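Local coordinates for protein Rubredoxin\:oxygen oxidoreductase (Desulfovibrio gigas, PDB 1E5D) that catalyses the four-electron reduction of dioxygen to two molecules of water, using a diiron centre and flavin mononucleotide, at residues 2-16 against 55-67. Sequence-based numbering, arbitrary orientation.
Sequences QATKIIDGFHLVGAI and YKGELLCGIASVI
Val-66 CG2 sits nearly centred over one face of the His-11 imidazole, 3.9 Å from its centroid, a CH-pi contact, while NE2 at the ring edge makes a weak hydrogen bond to Glu-41; at the other end of the contact Ala-15 CB lies over a face of the Tyr-55 ring, displaced toward its rim and 3.5 Å from CG. Between them helix 56-64 runs roughly antiparallel to strand 10-13, their axes 8.3 Å apart, and packs on one face of the mixed sheet in the metallo-beta-lactamase-like domain, beside the outermost strand 4-7. Val-13 fills the middle: CG2 meets Leu-59 CD1, while CG1, anti to its own carbonyl carbon (chi1 -72°), is turned onto the backbone of Gly-62, where the lack of a side chain lets the strand come close. At the N-terminus of the chain Gln-2, whose side chain is poorly ordered, gives NE2 to Glu-58 OE1 (3.1 Å), reaching it from above the carboxylate plane, with the two planes 74° apart. A water bridges the same OE1 to Ile-16 N. If Gln-2 holds this position, OE1 takes two donors, which would probably favour the charged carboxylate, whereas the rest is mostly van der Waals and CH-pi contact.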
ATOM      1  N   GLN A   2      13.596 -25.476  28.262  1.00 96.79           N
ATOM      2  CA  GLN A   2      13.635 -24.361  27.323  1.00 80.57           C
ATOM      3  C   GLN A   2      14.039 -23.068  28.025  1.00 61.54           C
ATOM      4  O   GLN A   2      14.321 -22.052  27.381  1.00 60.60           O
ATOM      5  CB  GLN A   2      12.278 -24.196  26.632  1.00 87.90           C
ATOM      6  CG  GLN A   2      12.186 -22.972  25.737  1.00 94.72           C
ATOM      7  CD  GLN A   2      11.406 -23.203  24.460  1.00 95.93           C
ATOM      8  OE1 GLN A   2      11.074 -24.345  24.126  1.00 75.62           O
ATOM      9  NE2 GLN A   2      11.108 -22.130  23.736  1.00100.81           N
ATOM     10  N   ALA A   3      14.060 -23.128  29.359  1.00 35.75           N
ATOM     11  CA  ALA A   3      14.321 -21.924  30.132  1.00 26.28           C
ATOM     12  C   ALA A   3      15.805 -21.567  30.131  1.00 28.58           C
ATOM     13  O   ALA A   3      16.677 -22.428  30.081  1.00 35.48           O
ATOM     14  CB  ALA A   3      13.810 -22.057  31.554  1.00 12.96           C
ATOM     15  N   THR A   4      16.056 -20.264  30.187  1.00 30.44           N
ATOM     16  CA  THR A   4      17.414 -19.735  30.155  1.00 24.33           C
ATOM     17  C   THR A   4      17.700 -18.969  31.440  1.00 25.75           C
ATOM     18  O   THR A   4      16.942 -18.079  31.829  1.00 35.51           O
ATOM     19  CB  THR A   4      17.644 -18.831  28.930  1.00 20.70           C
ATOM     20  OG1 THR A   4      17.397 -19.566  27.729  1.00 29.06           O
ATOM     21  CG2 THR A   4      19.094 -18.390  28.868  1.00 21.54           C
ATOM     22  N   LYS A   5      18.785 -19.342  32.111  1.00 29.42           N
ATOM     23  CA  LYS A   5      19.128 -18.719  33.382  1.00 26.42           C
ATOM     24  C   LYS A   5      19.772 -17.369  33.118  1.00 26.94           C
ATOM     25  O   LYS A   5      20.790 -17.254  32.437  1.00 27.41           O
ATOM     26  CB  LYS A   5      20.068 -19.589  34.215  1.00 37.91           C
ATOM     27  CG  LYS A   5      19.685 -19.661  35.687  1.00 50.14           C
ATOM     28  CD  LYS A   5      20.840 -19.240  36.581  1.00 56.40           C
ATOM     29  CE  LYS A   5      20.674 -19.767  37.996  1.00 65.42           C
ATOM     30  NZ  LYS A   5      21.637 -20.862  38.301  1.00 83.40           N
ATOM     31  N   ILE A   6      19.147 -16.337  33.684  1.00 22.46           N
ATOM     32  CA  ILE A   6      19.761 -15.025  33.471  1.00 23.67           C
ATOM     33  C   ILE A   6      20.759 -14.804  34.603  1.00 30.62           C
ATOM     34  O   ILE A   6      21.959 -14.729  34.360  1.00 34.97           O
ATOM     35  CB  ILE A   6      18.696 -13.930  33.399  1.00 24.92           C
ATOM     36  CG1 ILE A   6      17.665 -14.160  32.284  1.00 22.77           C
ATOM     37  CG2 ILE A   6      19.341 -12.564  33.267  1.00 22.71           C
ATOM     38  CD1 ILE A   6      16.379 -13.391  32.498  1.00 23.11           C
ATOM     39  N   ILE A   7      20.196 -14.739  35.791  1.00 31.85           N
ATOM     40  CA  ILE A   7      20.867 -14.785  37.075  1.00 33.65           C
ATOM     41  C   ILE A   7      20.106 -15.765  37.979  1.00 39.50           C
ATOM     42  O   ILE A   7      18.999 -16.187  37.647  1.00 53.16           O
ATOM     43  CB  ILE A   7      20.979 -13.429  37.785  1.00 27.25           C
ATOM     44  CG1 ILE A   7      19.640 -12.747  38.071  1.00 28.44           C
ATOM     45  CG2 ILE A   7      21.887 -12.495  37.002  1.00 26.63           C
ATOM     46  CD1 ILE A   7      19.777 -11.495  38.906  1.00 27.45           C
ATOM     47  N   ASP A   8      20.715 -16.105  39.098  1.00 39.68           N
ATOM     48  CA  ASP A   8      20.151 -17.064  40.041  1.00 38.37           C
ATOM     49  C   ASP A   8      18.716 -16.697  40.380  1.00 31.86           C
ATOM     50  O   ASP A   8      18.450 -15.577  40.825  1.00 31.88           O
ATOM     51  CB  ASP A   8      21.005 -17.119  41.310  1.00 53.06           C
ATOM     52  CG  ASP A   8      22.455 -17.473  41.021  1.00 68.07           C
ATOM     53  OD1 ASP A   8      22.672 -18.538  40.401  1.00 77.53           O
ATOM     54  OD2 ASP A   8      23.368 -16.702  41.389  1.00 91.05           O
ATOM     55  N   GLY A   9      17.792 -17.626  40.149  1.00 28.37           N
ATOM     56  CA  GLY A   9      16.390 -17.375  40.427  1.00 29.40           C
ATOM     57  C   GLY A   9      15.644 -16.568  39.383  1.00 28.67           C
ATOM     58  O   GLY A   9      14.446 -16.332  39.562  1.00 38.46           O
ATOM     59  N   PHE A  10      16.313 -16.146  38.315  1.00 21.42           N
ATOM     60  CA  PHE A  10      15.697 -15.407  37.223  1.00 18.81           C
ATOM     61  C   PHE A  10      15.808 -16.197  35.922  1.00 18.02           C
ATOM     62  O   PHE A  10      16.898 -16.492  35.426  1.00 22.27           O
ATOM     63  CB  PHE A  10      16.338 -14.047  37.009  1.00 20.89           C
ATOM     64  CG  PHE A  10      16.024 -12.948  37.997  1.00 29.36           C
ATOM     65  CD1 PHE A  10      16.542 -12.985  39.282  1.00 34.88           C
ATOM     66  CD2 PHE A  10      15.220 -11.882  37.635  1.00 28.90           C
ATOM     67  CE1 PHE A  10      16.260 -11.978  40.184  1.00 35.86           C
ATOM     68  CE2 PHE A  10      14.938 -10.867  38.529  1.00 33.13           C
ATOM     69  CZ  PHE A  10      15.462 -10.912  39.807  1.00 35.24           C
ATOM     70  N   HIS A  11      14.668 -16.563  35.330  1.00 13.62           N
ATOM     71  CA  HIS A  11      14.795 -17.286  34.064  1.00 18.10           C
ATOM     72  C   HIS A  11      13.952 -16.657  32.960  1.00 21.38           C
ATOM     73  O   HIS A  11      12.843 -16.176  33.177  1.00 19.84           O
ATOM     74  CB  HIS A  11      14.392 -18.751  34.217  1.00 29.37           C
ATOM     75  CG  HIS A  11      15.025 -19.423  35.397  1.00 37.43           C
ATOM     76  ND1 HIS A  11      16.039 -20.349  35.267  1.00 36.68           N
ATOM     77  CD2 HIS A  11      14.784 -19.293  36.723  1.00 34.35           C
ATOM     78  CE1 HIS A  11      16.396 -20.764  36.467  1.00 37.83           C
ATOM     79  NE2 HIS A  11      15.650 -20.141  37.361  1.00 37.50           N
ATOM     80  N   LEU A  12      14.543 -16.706  31.780  1.00 23.92           N
ATOM     81  CA  LEU A  12      13.928 -16.319  30.522  1.00 24.75           C
ATOM     82  C   LEU A  12      13.106 -17.486  29.989  1.00 24.24           C
ATOM     83  O   LEU A  12      13.650 -18.554  29.690  1.00 27.74           O
ATOM     84  CB  LEU A  12      15.019 -15.905  29.547  1.00 28.33           C
ATOM     85  CG  LEU A  12      14.708 -15.549  28.099  1.00 25.75           C
ATOM     86  CD1 LEU A  12      14.755 -16.794  27.224  1.00 42.19           C
ATOM     87  CD2 LEU A  12      13.366 -14.850  27.955  1.00 14.31           C
ATOM     88  N   VAL A  13      11.794 -17.303  29.857  1.00 20.87           N
ATOM     89  CA  VAL A  13      10.989 -18.351  29.225  1.00 19.33           C
ATOM     90  C   VAL A  13      10.204 -17.752  28.063  1.00 25.88           C
ATOM     91  O   VAL A  13      10.050 -16.531  27.969  1.00 35.17           O
ATOM     92  CB  VAL A  13      10.015 -19.023  30.206  1.00 21.66           C
ATOM     93  CG1 VAL A  13      10.764 -19.921  31.177  1.00 23.92           C
ATOM     94  CG2 VAL A  13       9.215 -17.980  30.973  1.00  8.48           C
ATOM     95  N   GLY A  14       9.699 -18.601  27.174  1.00 24.43           N
ATOM     96  CA  GLY A  14       8.844 -18.154  26.088  1.00 15.03           C
ATOM     97  C   GLY A  14       9.083 -18.872  24.781  1.00 17.64           C
ATOM     98  O   GLY A  14       9.279 -20.084  24.737  1.00 23.15           O
ATOM     99  N   ALA A  15       9.080 -18.119  23.676  1.00 19.11           N
ATOM    100  CA  ALA A  15       9.227 -18.756  22.378  1.00 11.37           C
ATOM    101  C   ALA A  15       9.986 -17.887  21.389  1.00 13.74           C
ATOM    102  O   ALA A  15       9.778 -16.680  21.297  1.00 23.18           O
ATOM    103  CB  ALA A  15       7.851 -19.089  21.815  1.00 14.47           C
ATOM    104  N   ILE A  16      10.857 -18.562  20.656  1.00 14.54           N
ATOM    105  CA  ILE A  16      11.555 -17.993  19.522  1.00 18.05           C
ATOM    106  C   ILE A  16      10.696 -18.169  18.272  1.00 22.88           C
ATOM    107  O   ILE A  16      10.339 -19.289  17.912  1.00 28.36           O
ATOM    108  CB  ILE A  16      12.931 -18.625  19.270  1.00 20.93           C
ATOM    109  CG1 ILE A  16      13.765 -18.845  20.528  1.00 24.99           C
ATOM    110  CG2 ILE A  16      13.690 -17.779  18.262  1.00 14.18           C
ATOM    111  CD1 ILE A  16      15.202 -18.386  20.424  1.00 37.16           C
ATOM    112  N   TYR A  55       1.753 -19.698  21.614  1.00 23.83           N
ATOM    113  CA  TYR A  55       2.973 -20.231  22.208  1.00 25.07           C
ATOM    114  C   TYR A  55       2.809 -20.533  23.692  1.00 21.30           C
ATOM    115  O   TYR A  55       3.818 -20.763  24.359  1.00 25.76           O
ATOM    116  CB  TYR A  55       4.135 -19.257  22.003  1.00 23.74           C
ATOM    117  CG  TYR A  55       4.617 -19.199  20.572  1.00 22.88           C
ATOM    118  CD1 TYR A  55       5.065 -20.338  19.915  1.00 22.84           C
ATOM    119  CD2 TYR A  55       4.622 -17.994  19.881  1.00 24.61           C
ATOM    120  CE1 TYR A  55       5.503 -20.269  18.605  1.00 23.40           C
ATOM    121  CE2 TYR A  55       5.060 -17.919  18.568  1.00 25.19           C
ATOM    122  CZ  TYR A  55       5.497 -19.062  17.939  1.00 23.48           C
ATOM    123  OH  TYR A  55       5.935 -18.994  16.639  1.00 34.05           O
ATOM    124  N   LYS A  56       1.583 -20.539  24.196  1.00 18.89           N
ATOM    125  CA  LYS A  56       1.337 -20.869  25.599  1.00 23.38           C
ATOM    126  C   LYS A  56       2.025 -22.176  25.966  1.00 23.75           C
ATOM    127  O   LYS A  56       2.658 -22.313  27.012  1.00 24.56           O
ATOM    128  CB  LYS A  56      -0.162 -20.946  25.868  1.00 27.19           C
ATOM    129  CG  LYS A  56      -0.857 -22.018  25.044  1.00 42.86           C
ATOM    130  CD  LYS A  56      -2.252 -22.310  25.566  1.00 60.83           C
ATOM    131  CE  LYS A  56      -3.292 -21.439  24.874  1.00 68.30           C
ATOM    132  NZ  LYS A  56      -3.609 -20.227  25.679  1.00 82.68           N
ATOM    133  N   GLY A  57       1.953 -23.170  25.087  1.00 24.06           N
ATOM    134  CA  GLY A  57       2.626 -24.433  25.343  1.00 24.08           C
ATOM    135  C   GLY A  57       4.119 -24.297  25.536  1.00 29.29           C
ATOM    136  O   GLY A  57       4.676 -24.794  26.517  1.00 28.96           O
ATOM    137  N   GLU A  58       4.813 -23.627  24.607  1.00 26.43           N
ATOM    138  CA  GLU A  58       6.255 -23.492  24.797  1.00 25.87           C
ATOM    139  C   GLU A  58       6.546 -22.741  26.090  1.00 23.09           C
ATOM    140  O   GLU A  58       7.543 -23.001  26.754  1.00 23.30           O
ATOM    141  CB  GLU A  58       6.914 -22.755  23.639  1.00 33.56           C
ATOM    142  CG  GLU A  58       6.719 -23.382  22.275  1.00 45.08           C
ATOM    143  CD  GLU A  58       7.913 -23.130  21.370  1.00 52.49           C
ATOM    144  OE1 GLU A  58       8.783 -22.320  21.757  1.00 54.24           O
ATOM    145  OE2 GLU A  58       7.957 -23.747  20.283  1.00 79.51           O
ATOM    146  N   LEU A  59       5.670 -21.799  26.432  1.00 18.59           N
ATOM    147  CA  LEU A  59       5.890 -21.032  27.656  1.00 22.97           C
ATOM    148  C   LEU A  59       5.767 -21.945  28.868  1.00 25.14           C
ATOM    149  O   LEU A  59       6.635 -21.962  29.738  1.00 22.32           O
ATOM    150  CB  LEU A  59       4.920 -19.854  27.745  1.00 13.41           C
ATOM    151  CG  LEU A  59       4.889 -19.064  29.050  1.00  9.85           C
ATOM    152  CD1 LEU A  59       6.238 -18.418  29.341  1.00 14.79           C
ATOM    153  CD2 LEU A  59       3.802 -18.003  29.012  1.00 13.52           C
ATOM    154  N   LEU A  60       4.680 -22.716  28.924  1.00 22.74           N
ATOM    155  CA  LEU A  60       4.454 -23.547  30.107  1.00 23.22           C
ATOM    156  C   LEU A  60       5.544 -24.604  30.241  1.00 23.22           C
ATOM    157  O   LEU A  60       5.980 -24.923  31.346  1.00 25.33           O
ATOM    158  CB  LEU A  60       3.076 -24.197  30.054  1.00 23.13           C
ATOM    159  CG  LEU A  60       1.883 -23.286  30.353  1.00 23.23           C
ATOM    160  CD1 LEU A  60       0.597 -23.935  29.863  1.00 17.12           C
ATOM    161  CD2 LEU A  60       1.821 -22.965  31.836  1.00 21.41           C
ATOM    162  N   CYS A  61       5.979 -25.133  29.104  1.00 20.51           N
ATOM    163  CA  CYS A  61       7.044 -26.126  29.109  1.00 25.22           C
ATOM    164  C   CYS A  61       8.294 -25.529  29.742  1.00 28.12           C
ATOM    165  O   CYS A  61       8.943 -26.136  30.591  1.00 43.26           O
ATOM    166  CB  CYS A  61       7.350 -26.607  27.692  1.00 29.37           C
ATOM    167  SG  CYS A  61       7.233 -28.395  27.424  1.00 96.06           S
ATOM    168  N   GLY A  62       8.626 -24.315  29.321  1.00 23.91           N
ATOM    169  CA  GLY A  62       9.834 -23.646  29.791  1.00 19.22           C
ATOM    170  C   GLY A  62       9.739 -23.408  31.281  1.00 17.79           C
ATOM    171  O   GLY A  62      10.622 -23.802  32.033  1.00 26.00           O
ATOM    172  N   ILE A  63       8.646 -22.767  31.669  1.00 15.44           N
ATOM    173  CA  ILE A  63       8.318 -22.569  33.065  1.00 23.07           C
ATOM    174  C   ILE A  63       8.519 -23.852  33.872  1.00 24.49           C
ATOM    175  O   ILE A  63       9.231 -23.879  34.873  1.00 30.10           O
ATOM    176  CB  ILE A  63       6.847 -22.147  33.245  1.00 28.19           C
ATOM    177  CG1 ILE A  63       6.521 -20.743  32.754  1.00 27.69           C
ATOM    178  CG2 ILE A  63       6.439 -22.336  34.703  1.00 25.44           C
ATOM    179  CD1 ILE A  63       5.158 -20.230  33.171  1.00 25.61           C
ATOM    180  N   ALA A  64       7.869 -24.914  33.402  1.00 25.43           N
ATOM    181  CA  ALA A  64       7.862 -26.185  34.114  1.00 27.14           C
ATOM    182  C   ALA A  64       9.265 -26.748  34.274  1.00 31.38           C
ATOM    183  O   ALA A  64       9.504 -27.574  35.151  1.00 42.72           O
ATOM    184  CB  ALA A  64       6.974 -27.195  33.398  1.00 15.07           C
ATOM    185  N   SER A  65      10.188 -26.301  33.428  1.00 34.35           N
ATOM    186  CA  SER A  65      11.568 -26.780  33.458  1.00 32.72           C
ATOM    187  C   SER A  65      12.262 -26.335  34.742  1.00 32.26           C
ATOM    188  O   SER A  65      13.268 -26.889  35.170  1.00 43.90           O
ATOM    189  CB  SER A  65      12.360 -26.278  32.250  1.00 35.51           C
ATOM    190  OG  SER A  65      12.835 -24.960  32.469  1.00 46.01           O
ATOM    191  N   VAL A  66      11.670 -25.309  35.334  1.00 31.37           N
ATOM    192  CA  VAL A  66      12.170 -24.697  36.551  1.00 35.32           C
ATOM    193  C   VAL A  66      11.335 -25.099  37.761  1.00 35.88           C
ATOM    194  O   VAL A  66      11.844 -25.331  38.851  1.00 55.12           O
ATOM    195  CB  VAL A  66      12.153 -23.161  36.404  1.00 36.13           C
ATOM    196  CG1 VAL A  66      12.638 -22.494  37.680  1.00 24.90           C
ATOM    197  CG2 VAL A  66      12.994 -22.724  35.212  1.00 33.57           C
ATOM    198  N   ILE A  67      10.029 -25.171  37.539  1.00 29.71           N
ATOM    199  CA  ILE A  67       9.065 -25.310  38.612  1.00 25.49           C
ATOM    200  C   ILE A  67       7.692 -25.685  38.088  1.00 27.40           C
ATOM    201  O   ILE A  67       7.356 -25.396  36.939  1.00 36.86           O
ATOM    202  CB  ILE A  67       8.958 -23.978  39.388  1.00 31.33           C
ATOM    203  CG1 ILE A  67       8.398 -24.142  40.798  1.00 37.62           C
ATOM    204  CG2 ILE A  67       8.164 -22.958  38.576  1.00 22.20           C
ATOM    205  CD1 ILE A  67       7.962 -22.867  41.474  1.00 43.98           C
TER
HETATM  206  O   HOH W   1      11.309 -21.424  20.677  1.00 38.19           O